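Long-range contacts in thermospermine synthase (Medicago truncatula, PDB 6BQ4), which probably transfers an aminopropyl group from decarboxylated S-adenosylmethionine to spermidine, yielding thermospermine and S-methyl-5'-thioadenosine: residues V105-G110 against D126-C131; I161-A166 against Y192-K197; V177-L182 against I213-A218. All coordinates share one frame; numbering follows the deposited sequence. Where two conformers were deposited one is given.

How the interactions relate
Interactions 1 and 3 are buried pairings of parallel strands in one sheet, and they adjoin: strands 104-107 and 175-181 are neighbours, joined by probable backbone hydrogen bonds such as M108 N to V179 O. Interaction 2 is smaller and only partly buried; no hydrogen bond crosses it, and a salt bridge and aliphatic contacts link a helix start to a loop beside the sheet. Regular backbone hydrogen bonding with valine, isoleucine and phenylalanine thus marks the core, while charged and mixed side chains mark the more open site. All three touch the adenosine. C131 SG packs on A164 between interactions 1 and 2, and L194 meets L182 between interactions 2 and 3.

Interaction 1: residues V105-G110 against D126-C131; sequences VFIMGG and DKVVMC. With ADN (adenosine), chain C.
F106 swings its ring toward C131 through a chi1 of -175°, CG standing anti to the backbone N, and CZ comes to rest 3.4 Å from C131 CB. The C131 torsion (chi1 -178°) then sets SG obliquely off the same ring, a sulfur-aromatic contact with SG 5.2 Å from the F106 centroid. V129 CG1 lies obliquely against the CD2-CE2 side of the ring, 3.7 Å from F106 CD2. On the face carrying V105, I107 and V128, the valines lie side by side with V105 CG1 3.5 Å from V128 CG2, and I107 CD1 reaches V128 CG1. Branched residues suit these extended strands, which form the first beta-alpha-beta unit of a Rossmann-like fold, with helix 114-119 packed over this face. Parallel pairing runs from V105 N to K127 O through to G109 N and C131 O; the I107 N to V129 O bond is short, 2.7 Å, and fairly straight. The bond from G109 differs, its N sitting well above the carbonyl plane of C131. Glycine fits there because a CB would press on the ribose O4' of adenosine and, at this positive phi, jam against the preceding carbonyl O. C131 O approaches adenosine C2 at 3.3 Å.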
# COMPACT_ATOMS: atom_id res chain seq x y z
N VAL A 105 17.68 -34.25 -23.77
CA VAL A 105 16.76 -33.83 -22.71
C VAL A 105 15.56 -33.10 -23.30
O VAL A 105 15.72 -32.18 -24.15
CB VAL A 105 17.45 -32.90 -21.69
CG1 VAL A 105 18.08 -31.71 -22.39
CG2 VAL A 105 16.46 -32.40 -20.64
N PHE A 106 14.39 -33.45 -22.81
CA PHE A 106 13.15 -32.87 -23.23
C PHE A 106 12.60 -32.01 -22.09
O PHE A 106 12.45 -32.51 -20.94
CB PHE A 106 12.17 -33.99 -23.55
CG PHE A 106 10.86 -33.54 -24.13
CD1 PHE A 106 9.80 -33.15 -23.32
CD2 PHE A 106 10.64 -33.58 -25.51
CE1 PHE A 106 8.58 -32.78 -23.85
CE2 PHE A 106 9.41 -33.23 -26.07
CZ PHE A 106 8.37 -32.84 -25.24
N ILE A 107 12.24 -30.76 -22.41
CA ILE A 107 11.65 -29.83 -21.44
C ILE A 107 10.17 -29.75 -21.72
O ILE A 107 9.78 -29.32 -22.79
CB ILE A 107 12.21 -28.40 -21.52
CG1 ILE A 107 13.71 -28.39 -21.46
CG2 ILE A 107 11.68 -27.57 -20.33
CD1 ILE A 107 14.31 -27.02 -21.70
N MET A 108 9.36 -30.08 -20.73
CA MET A 108 7.93 -29.74 -20.77
C MET A 108 7.73 -28.30 -20.24
O MET A 108 7.86 -28.00 -19.02
CB MET A 108 7.11 -30.72 -19.91
CG MET A 108 7.37 -32.20 -20.18
SD MET A 108 6.20 -33.25 -19.30
CE MET A 108 6.52 -32.91 -17.60
N GLY A 109 7.39 -27.39 -21.16
CA GLY A 109 7.17 -26.02 -20.82
C GLY A 109 8.50 -25.32 -21.10
O GLY A 109 9.17 -25.57 -22.14
N GLY A 110 8.88 -24.43 -20.20
CA GLY A 110 10.20 -23.81 -20.31
C GLY A 110 10.36 -22.72 -21.33
O GLY A 110 11.49 -22.38 -21.68
N ASP A 126 23.83 -33.05 -26.02
CA ASP A 126 23.92 -32.81 -27.47
C ASP A 126 22.58 -32.39 -28.06
O ASP A 126 22.57 -31.85 -29.13
CB ASP A 126 24.56 -33.99 -28.24
CG ASP A 126 23.83 -35.31 -28.04
OD1 ASP A 126 22.58 -35.37 -28.26
OD2 ASP A 126 24.52 -36.32 -27.67
N LYS A 127 21.46 -32.63 -27.36
CA LYS A 127 20.18 -32.16 -27.82
C LYS A 127 19.26 -31.77 -26.64
O LYS A 127 19.13 -32.53 -25.67
CB LYS A 127 19.50 -33.22 -28.67
CG LYS A 127 18.19 -32.73 -29.26
CD LYS A 127 17.89 -33.24 -30.68
CE LYS A 127 16.40 -33.49 -30.86
NZ LYS A 127 15.90 -34.58 -29.94
N VAL A 128 18.65 -30.58 -26.76
CA VAL A 128 17.58 -30.08 -25.89
C VAL A 128 16.34 -29.73 -26.73
O VAL A 128 16.37 -28.80 -27.58
CB VAL A 128 18.03 -28.83 -25.07
CG1 VAL A 128 16.92 -28.38 -24.11
CG2 VAL A 128 19.35 -29.07 -24.32
N VAL A 129 15.23 -30.43 -26.46
CA VAL A 129 13.92 -30.04 -26.96
C VAL A 129 13.16 -29.25 -25.90
O VAL A 129 13.03 -29.75 -24.78
CB VAL A 129 13.08 -31.26 -27.32
CG1 VAL A 129 11.69 -30.87 -27.83
CG2 VAL A 129 13.81 -32.10 -28.37
N MET A 130 12.71 -28.03 -26.24
CA MET A 130 11.80 -27.22 -25.39
C MET A 130 10.43 -27.28 -26.01
O MET A 130 10.20 -26.75 -27.13
CB MET A 130 12.24 -25.75 -25.33
CG MET A 130 11.31 -24.74 -24.61
SD MET A 130 11.66 -23.06 -25.21
CE MET A 130 13.40 -22.98 -24.85
N CYS A 131 9.51 -27.93 -25.30
CA CYS A 131 8.14 -28.09 -25.79
C CYS A 131 7.15 -27.29 -24.98
O CYS A 131 6.68 -27.78 -23.93
CB CYS A 131 7.71 -29.54 -25.80
SG CYS A 131 6.03 -29.78 -26.44
O5' ADN C . 3.61 -22.18 -17.09
C5' ADN C . 4.97 -22.38 -17.37
C4' ADN C . 5.10 -22.69 -18.84
O4' ADN C . 4.42 -23.87 -19.17
C3' ADN C . 4.47 -21.61 -19.67
O3' ADN C . 5.48 -21.14 -20.53
C2' ADN C . 3.37 -22.33 -20.40
O2' ADN C . 3.23 -21.85 -21.70
C1' ADN C . 3.84 -23.74 -20.42
N9 ADN C . 2.78 -24.74 -20.52
C8 ADN C . 1.60 -24.74 -19.95
N7 ADN C . 0.90 -25.83 -20.27
C5 ADN C . 1.67 -26.55 -21.05
C6 ADN C . 1.57 -27.80 -21.77
N6 ADN C . 0.48 -28.54 -21.68
N1 ADN C . 2.60 -28.19 -22.52
C2 ADN C . 3.70 -27.48 -22.62
N3 ADN C . 3.86 -26.33 -21.99
C4 ADN C . 2.90 -25.82 -21.22

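Interaction 2: residues I161-A166 against Y192-K197; sequences INDAKA and YKLYTK. With ADN (adenosine), chain C.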
# COMPACT_ATOMS: atom_id res chain seq x y z
N ILE A 161 6.38 -26.08 -30.48
CA ILE A 161 5.17 -25.43 -29.94
C ILE A 161 4.04 -26.45 -29.94
O ILE A 161 3.44 -26.74 -30.98
CB ILE A 161 4.74 -24.15 -30.73
CG1 ILE A 161 5.85 -23.10 -30.72
CG2 ILE A 161 3.43 -23.58 -30.18
CD1 ILE A 161 6.28 -22.69 -29.31
N ASN A 162 3.75 -27.01 -28.76
CA ASN A 162 2.71 -28.01 -28.64
C ASN A 162 2.49 -28.30 -27.17
O ASN A 162 3.35 -27.98 -26.32
CB ASN A 162 3.10 -29.28 -29.42
CG ASN A 162 1.94 -30.27 -29.59
OD1 ASN A 162 0.79 -29.97 -29.32
ND2 ASN A 162 2.28 -31.48 -29.98
N ASP A 163 1.32 -28.79 -26.84
CA ASP A 163 1.08 -29.41 -25.56
C ASP A 163 2.11 -30.57 -25.41
O ASP A 163 2.24 -31.43 -26.30
CB ASP A 163 -0.35 -29.91 -25.49
CG ASP A 163 -0.59 -30.88 -24.37
OD1 ASP A 163 0.11 -30.81 -23.34
OD2 ASP A 163 -1.49 -31.72 -24.50
N ALA A 164 2.83 -30.59 -24.28
CA ALA A 164 3.92 -31.58 -24.08
C ALA A 164 3.38 -32.99 -23.99
O ALA A 164 4.10 -33.93 -24.32
CB ALA A 164 4.76 -31.27 -22.86
N LYS A 165 2.14 -33.15 -23.52
CA LYS A 165 1.53 -34.48 -23.40
C LYS A 165 1.35 -35.07 -24.81
O LYS A 165 1.77 -36.18 -25.09
CB LYS A 165 0.18 -34.44 -22.65
CG LYS A 165 -0.62 -35.77 -22.71
CD LYS A 165 -1.21 -36.23 -21.36
CE LYS A 165 -2.73 -36.17 -21.28
NZ LYS A 165 -3.41 -37.13 -22.19
N ALA A 166 0.75 -34.27 -25.67
CA ALA A 166 0.53 -34.64 -27.09
C ALA A 166 1.85 -34.89 -27.80
O ALA A 166 1.98 -35.84 -28.51
CB ALA A 166 -0.26 -33.56 -27.78
N TYR A 192 -2.64 -29.63 -15.29
CA TYR A 192 -3.00 -30.74 -14.42
C TYR A 192 -2.63 -32.13 -14.99
O TYR A 192 -2.04 -32.98 -14.30
CB TYR A 192 -4.51 -30.70 -14.11
CG TYR A 192 -4.90 -31.79 -13.15
CD1 TYR A 192 -4.70 -31.63 -11.78
CD2 TYR A 192 -5.42 -33.01 -13.60
CE1 TYR A 192 -5.02 -32.63 -10.88
CE2 TYR A 192 -5.74 -34.02 -12.71
CZ TYR A 192 -5.55 -33.83 -11.35
OH TYR A 192 -5.87 -34.82 -10.44
N LYS A 193 -2.96 -32.36 -16.26
CA LYS A 193 -2.82 -33.68 -16.86
C LYS A 193 -1.34 -34.13 -16.87
O LYS A 193 -1.05 -35.31 -16.90
CB LYS A 193 -3.35 -33.72 -18.31
CG LYS A 193 -4.75 -33.15 -18.59
CD LYS A 193 -4.88 -32.70 -20.07
CE LYS A 193 -4.08 -31.42 -20.37
NZ LYS A 193 -3.24 -31.55 -21.59
N LEU A 194 -0.42 -33.18 -16.85
CA LEU A 194 1.02 -33.47 -16.84
C LEU A 194 1.62 -33.81 -15.44
O LEU A 194 2.85 -33.92 -15.28
CB LEU A 194 1.75 -32.33 -17.54
CG LEU A 194 1.34 -32.19 -19.02
CD1 LEU A 194 1.86 -30.93 -19.66
CD2 LEU A 194 1.91 -33.34 -19.79
N TYR A 195 0.74 -34.03 -14.46
CA TYR A 195 1.13 -34.50 -13.13
C TYR A 195 0.38 -35.76 -12.66
O TYR A 195 0.53 -36.17 -11.51
CB TYR A 195 0.92 -33.39 -12.11
CG TYR A 195 1.79 -32.16 -12.30
CD1 TYR A 195 1.37 -31.12 -13.14
CD2 TYR A 195 2.99 -32.01 -11.61
CE1 TYR A 195 2.11 -29.98 -13.30
CE2 TYR A 195 3.77 -30.87 -11.80
CZ TYR A 195 3.33 -29.87 -12.63
OH TYR A 195 4.07 -28.74 -12.79
N THR A 196 -0.38 -36.42 -13.55
CA THR A 196 -1.19 -37.60 -13.16
C THR A 196 -0.36 -38.88 -13.23
O THR A 196 0.64 -38.98 -13.96
CB THR A 196 -2.49 -37.75 -13.99
OG1 THR A 196 -2.15 -37.88 -15.36
CG2 THR A 196 -3.38 -36.51 -13.82
N LYS A 197 -0.77 -39.85 -12.43
CA LYS A 197 -0.15 -41.19 -12.44
C LYS A 197 -0.13 -41.79 -13.82
O LYS A 197 0.88 -42.34 -14.24
CB LYS A 197 -0.89 -42.11 -11.48
CG LYS A 197 -0.38 -43.55 -11.42
CD LYS A 197 -1.29 -44.36 -10.50
CE LYS A 197 -0.66 -45.68 -10.10
NZ LYS A 197 -0.57 -46.64 -11.22
O5' ADN C . 3.61 -22.18 -17.09
C5' ADN C . 4.97 -22.38 -17.37
C4' ADN C . 5.10 -22.69 -18.84
O4' ADN C . 4.42 -23.87 -19.17
C3' ADN C . 4.47 -21.61 -19.67
O3' ADN C . 5.48 -21.14 -20.53
C2' ADN C . 3.37 -22.33 -20.40
O2' ADN C . 3.23 -21.85 -21.70
C1' ADN C . 3.84 -23.74 -20.42
N9 ADN C . 2.78 -24.74 -20.52
C8 ADN C . 1.60 -24.74 -19.95
N7 ADN C . 0.90 -25.83 -20.27
C5 ADN C . 1.67 -26.55 -21.05
C6 ADN C . 1.57 -27.80 -21.77
N6 ADN C . 0.48 -28.54 -21.68
N1 ADN C . 2.60 -28.19 -22.52
C2 ADN C . 3.70 -27.48 -22.62
N3 ADN C . 3.86 -26.33 -21.99
C4 ADN C . 2.90 -25.82 -21.22
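L194 lays one methyl, CD2, against the base of the K165 side chain, 3.5 Å from K165 CB, and turns the other, CD1, to the adenine, 3.4 Å from adenosine N6. A forked aliphatic residue serves both neighbours at once; F199 of helix 197-204 also packs on L194 and K165. A164 CB is a more distant neighbour of L194 CD1, and its small side chain sits close to the base while its backbone N bonds to adenosine N1 at 3.0 Å.

D163 does several jobs with one carboxylate. A chi1 of 165° swings this group away from its own N toward the adenine, where OD1 accepts from adenosine N6 at 2.8 Å in a nearly straight bond of 168°. The same oxygen caps helix 164-170, taking the N-H of K165 at 3.1 Å from above the carboxylate plane. OD2 forms a long salt bridge with K193, whose NZ is 3.4 Å away and whose chain crosses that of D163 obliquely. Replacing D163 with an alanine removes both oxygens, and adenosine N6 and the K165 N-H would probably lose their acceptor and K193 NZ its salt-bridge partner.

The two lysines cross at about a right angle, K165 CE resting 3.9 Å from K193 CB. Flexible methylenes make this possible, because each chain bends so that aliphatic carbons touch while K165 NZ and K193 NZ stay 5.6 Å apart; K165 NZ has a long, weak ion pair with E169. Bonding of the adenine amino group by an acidic side chain and of N1 by the next backbone N-H, beside a loop leucine, is the adenine-recognition arrangement of this Rossmann-like synthase's nucleoside pocket.

Interaction 3: residues V177-L182 against I213-A218; sequences VIVGDL and IFVTQA. With ADN (adenosine), chain C.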
# COMPACT_ATOMS: atom_id res chain seq x y z
N VAL A 177 16.96 -37.47 -19.89
CA VAL A 177 16.36 -36.65 -18.85
C VAL A 177 15.15 -35.96 -19.41
O VAL A 177 15.18 -35.39 -20.49
CB VAL A 177 17.32 -35.62 -18.22
CG1 VAL A 177 16.63 -34.78 -17.14
CG2 VAL A 177 18.53 -36.32 -17.60
N ILE A 178 14.06 -36.04 -18.67
CA ILE A 178 12.88 -35.22 -18.96
C ILE A 178 12.64 -34.26 -17.81
O ILE A 178 12.69 -34.66 -16.65
CB ILE A 178 11.64 -36.08 -19.27
CG1 ILE A 178 11.94 -36.90 -20.51
CG2 ILE A 178 10.41 -35.17 -19.44
CD1 ILE A 178 10.86 -37.90 -20.87
N VAL A 179 12.39 -32.98 -18.16
CA VAL A 179 12.28 -31.89 -17.19
C VAL A 179 10.89 -31.25 -17.26
O VAL A 179 10.47 -30.76 -18.33
CB VAL A 179 13.37 -30.79 -17.44
CG1 VAL A 179 13.23 -29.64 -16.44
CG2 VAL A 179 14.77 -31.39 -17.42
N GLY A 180 10.16 -31.32 -16.16
CA GLY A 180 8.91 -30.57 -15.98
C GLY A 180 9.10 -29.12 -15.48
O GLY A 180 9.43 -28.90 -14.30
N ASP A 181 8.88 -28.14 -16.37
CA ASP A 181 8.97 -26.70 -16.06
C ASP A 181 7.60 -26.08 -16.30
O ASP A 181 7.46 -25.05 -16.93
CB ASP A 181 10.07 -26.09 -16.90
CG ASP A 181 10.54 -24.73 -16.42
OD1 ASP A 181 10.18 -24.33 -15.27
OD2 ASP A 181 11.32 -24.08 -17.19
N LEU A 182 6.58 -26.73 -15.77
CA LEU A 182 5.20 -26.29 -15.93
C LEU A 182 4.65 -25.53 -14.71
O LEU A 182 5.30 -25.45 -13.66
CB LEU A 182 4.31 -27.51 -16.19
CG LEU A 182 4.67 -28.36 -17.40
CD1 LEU A 182 3.95 -29.72 -17.34
CD2 LEU A 182 4.39 -27.68 -18.74
N ILE A 213 16.21 -40.26 -16.08
CA ILE A 213 15.78 -39.49 -14.89
C ILE A 213 14.74 -38.44 -15.34
O ILE A 213 14.88 -37.73 -16.37
CB ILE A 213 17.00 -38.85 -14.15
CG1 ILE A 213 18.03 -39.97 -13.75
CG2 ILE A 213 16.55 -37.99 -12.95
CD1 ILE A 213 19.38 -39.48 -13.23
N PHE A 214 13.65 -38.40 -14.58
CA PHE A 214 12.67 -37.33 -14.64
C PHE A 214 12.89 -36.38 -13.47
O PHE A 214 13.08 -36.84 -12.33
CB PHE A 214 11.26 -37.92 -14.49
CG PHE A 214 10.16 -36.88 -14.55
CD1 PHE A 214 10.02 -36.06 -15.68
CD2 PHE A 214 9.23 -36.76 -13.54
CE1 PHE A 214 8.98 -35.14 -15.77
CE2 PHE A 214 8.18 -35.84 -13.63
CZ PHE A 214 8.07 -35.02 -14.76
N VAL A 215 12.72 -35.09 -13.72
CA VAL A 215 12.63 -34.09 -12.63
C VAL A 215 11.51 -33.18 -12.96
O VAL A 215 11.32 -32.78 -14.14
CB VAL A 215 13.93 -33.27 -12.40
CG1 VAL A 215 14.42 -32.61 -13.69
CG2 VAL A 215 13.74 -32.21 -11.32
N THR A 216 10.74 -32.81 -11.94
CA THR A 216 9.73 -31.77 -12.17
C THR A 216 9.77 -30.78 -11.06
O THR A 216 9.99 -31.17 -9.91
CB THR A 216 8.29 -32.36 -12.35
OG1 THR A 216 7.34 -31.30 -12.56
CG2 THR A 216 7.87 -33.16 -11.15
N GLN A 217 9.48 -29.53 -11.40
CA GLN A 217 9.09 -28.51 -10.38
C GLN A 217 7.86 -29.03 -9.61
O GLN A 217 7.05 -29.74 -10.16
CB GLN A 217 8.82 -27.11 -11.02
CG GLN A 217 7.42 -26.85 -11.60
CD GLN A 217 6.43 -26.41 -10.50
OE1 GLN A 217 6.83 -25.76 -9.55
NE2 GLN A 217 5.13 -26.76 -10.65
N ALA A 218 7.77 -28.72 -8.33
CA ALA A 218 6.73 -29.32 -7.49
C ALA A 218 6.00 -28.37 -6.56
O ALA A 218 5.40 -28.77 -5.54
CB ALA A 218 7.31 -30.48 -6.74
O5' ADN C . 3.61 -22.18 -17.09
C5' ADN C . 4.97 -22.38 -17.37
C4' ADN C . 5.10 -22.69 -18.84
O4' ADN C . 4.42 -23.87 -19.17
C3' ADN C . 4.47 -21.61 -19.67
O3' ADN C . 5.48 -21.14 -20.53
C2' ADN C . 3.37 -22.33 -20.40
O2' ADN C . 3.23 -21.85 -21.70
C1' ADN C . 3.84 -23.74 -20.42
N9 ADN C . 2.78 -24.74 -20.52
C8 ADN C . 1.60 -24.74 -19.95
N7 ADN C . 0.90 -25.83 -20.27
C5 ADN C . 1.67 -26.55 -21.05
C6 ADN C . 1.57 -27.80 -21.77
N6 ADN C . 0.48 -28.54 -21.68
N1 ADN C . 2.60 -28.19 -22.52
C2 ADN C . 3.70 -27.48 -22.62
N3 ADN C . 3.86 -26.33 -21.99
C4 ADN C . 2.90 -25.82 -21.22
O HOH W 1 6.32 -29.39 -14.27
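F214 turns its ring across I178, which meets it in two ways: I178 CB lies at the ring edge, in its plane, and CG2 is 3.9 Å from F214 CD1. The two side chains cross at a slant on one face of the parallel part of the mixed central sheet of the Rossmann-like domain, where strands 175-181 and 212-220 are neighbours. A chi1 of -180° lays the F214 ring back toward I178, bringing CD1 within 3.2 Å of I178 O. On the other face V179 and V215 lie side by side, pointing the same way, their CG2 and CG1 3.9 Å apart; compact beta-branched valines suit this layer, which helix 84-98 covers. Four backbone hydrogen bonds zip the strands, the shortest being G180 N to V215 O at 2.7 Å. G180 has to lack a side chain, since a CB would clash with T216 OG1. Beyond it D181, predicted to be the proton acceptor, is held by Y87 and T115, and L182 CD2 packs 3.4 Å from adenosine C4. Q217 folds back alongside L182 O, while its amide bonds to W258, D184 and Y195. T216 OG1 donates to Q217 O at 2.9 Å and accepts from a water 2.8 Å away, which in turn accepts from L182 N.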